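Preproptth (Bombyx mori, PDB 5AOQ) gives rise to prothoracicotropic hormone, a cystine-knot neurohormone that is perceived by the receptor tyrosine kinase Torso and governs the timing of insect metamorphosis. Local coordinates at the interface of chains A and B. Sequence-based numbering; all coordinates share one arbitrary frame. Chains: chain A/B, Preproptth.

The interface of chains A and B. Residues chain A 38, 57, 59, 94-95; chain B 38, 59, 94-95.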
# COMPACT_ATOMS: atom_id res chain seq x y z
N ARG A 38 4.75 0.90 19.57
CA ARG A 38 4.96 0.35 20.90
C ARG A 38 6.33 0.74 21.44
O ARG A 38 7.34 0.08 21.16
CB ARG A 38 4.82 -1.17 20.86
CG ARG A 38 3.45 -1.64 20.39
CD ARG A 38 3.42 -3.13 20.13
NE ARG A 38 2.13 -3.58 19.64
CZ ARG A 38 1.86 -4.82 19.24
NH1 ARG A 38 2.81 -5.75 19.28
NH2 ARG A 38 0.65 -5.13 18.81
N SER A 57 12.68 -2.00 19.80
CA SER A 57 12.82 -2.77 18.57
C SER A 57 12.18 -2.04 17.39
O SER A 57 10.96 -1.97 17.28
CB SER A 57 12.19 -4.15 18.73
OG SER A 57 12.39 -4.94 17.57
N TYR A 59 10.93 -1.57 13.69
CA TYR A 59 10.39 -2.42 12.64
C TYR A 59 9.91 -1.55 11.49
O TYR A 59 9.17 -0.58 11.69
CB TYR A 59 9.25 -3.28 13.18
CG TYR A 59 8.63 -4.20 12.15
CD1 TYR A 59 9.14 -5.47 11.92
CD2 TYR A 59 7.53 -3.79 11.41
CE1 TYR A 59 8.57 -6.31 10.99
CE2 TYR A 59 6.95 -4.63 10.47
CZ TYR A 59 7.47 -5.88 10.26
OH TYR A 59 6.90 -6.71 9.33
N VAL A 94 8.11 -1.19 17.88
CA VAL A 94 7.05 -2.20 17.89
C VAL A 94 7.22 -3.17 19.06
O VAL A 94 6.40 -4.07 19.26
CB VAL A 94 7.04 -2.97 16.55
CG1 VAL A 94 8.18 -3.99 16.50
CG2 VAL A 94 5.68 -3.63 16.33
N ALA A 95 8.27 -2.97 19.84
CA ALA A 95 8.50 -3.78 21.03
C ALA A 95 9.62 -3.15 21.85
O ALA A 95 10.40 -2.35 21.33
CB ALA A 95 8.84 -5.21 20.67
N ARG B 38 9.02 -11.96 12.49
CA ARG B 38 9.97 -12.33 13.53
C ARG B 38 9.36 -13.36 14.48
O ARG B 38 8.70 -12.99 15.45
CB ARG B 38 10.43 -11.10 14.31
CG ARG B 38 11.10 -10.04 13.45
CD ARG B 38 11.30 -8.75 14.22
NE ARG B 38 11.91 -7.71 13.39
CZ ARG B 38 12.09 -6.45 13.78
NH1 ARG B 38 11.72 -6.06 15.00
NH2 ARG B 38 12.64 -5.57 12.95
N TYR B 59 1.48 -8.27 15.70
CA TYR B 59 1.28 -6.88 15.32
C TYR B 59 0.50 -6.81 14.02
O TYR B 59 0.84 -7.49 13.05
CB TYR B 59 2.62 -6.15 15.19
CG TYR B 59 2.49 -4.69 14.80
CD1 TYR B 59 2.33 -3.71 15.77
CD2 TYR B 59 2.53 -4.30 13.47
CE1 TYR B 59 2.21 -2.38 15.42
CE2 TYR B 59 2.41 -2.97 13.11
CZ TYR B 59 2.25 -2.01 14.09
OH TYR B 59 2.13 -0.69 13.74
N VAL B 94 6.25 -10.11 15.45
CA VAL B 94 7.19 -9.00 15.30
C VAL B 94 8.18 -8.96 16.46
O VAL B 94 9.07 -8.11 16.50
CB VAL B 94 6.43 -7.66 15.19
CG1 VAL B 94 5.96 -7.17 16.56
CG2 VAL B 94 7.30 -6.62 14.51
N ALA B 95 8.03 -9.89 17.40
CA ALA B 95 8.97 -10.01 18.51
C ALA B 95 8.69 -11.30 19.26
O ALA B 95 7.62 -11.89 19.12
CB ALA B 95 8.85 -8.81 19.45
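Across the dimer interface of this mature cystine-knot hormone, the active part cut from the precursor, the long strands of the two copies, 55-66 and 85-97 in chain A, face one another, and a near-twofold repeat of one motif joins them: a valine methyl over a tyrosine ring whose edge meets an arginine. B:Val94 lays CG2 over the face of the A:Tyr59 ring, 3.7 Å from its centroid and displaced toward the rim at CD1. A:Val94 returns the contact, its CG2 lying 3.8 Å from the centroid of the B:Tyr59 ring. Between these two CH-pi contacts the valines meet tip to tip, A:Val94 CG1 being 3.4 Å from B:Val94 CG2. In both valines CG2 stands anti to the backbone N, which directs this branch at the opposing ring, while CG1 takes the more hindered place between N and the carbonyl carbon (chi1 76° in A:Val94). Beside them the methyls of A:Ala95 and B:Ala95 touch, CB to CB, at 3.8 Å.

Each tyrosine also presents its CD1 edge to an arginine of the other chain. The B:Arg38 guanidinium stands steeply to the A:Tyr59 ring, the planes 77° apart, with CD1 of the ring 3.6 Å from CZ and over the centre of the guanidinium face. A:Arg38 treats B:Tyr59 likewise, its extended side chain sliding past the ring in the opposite direction. B:Arg38 NH1 further donates a hydrogen bond to the hydroxyl OG of A:Ser57, 2.9 Å away, tying the flat group to strand 55-66 of chain A. A leucine in place of B:Arg38 would probably leave the A:Ser57 hydroxyl without this donor and uncover the CD1 edge of A:Tyr59. Within each chain, the arginine comes from the short strand 35-39, and the tyrosine and valine from the two long strands, so the contact draws three strands of each copy into the dimer.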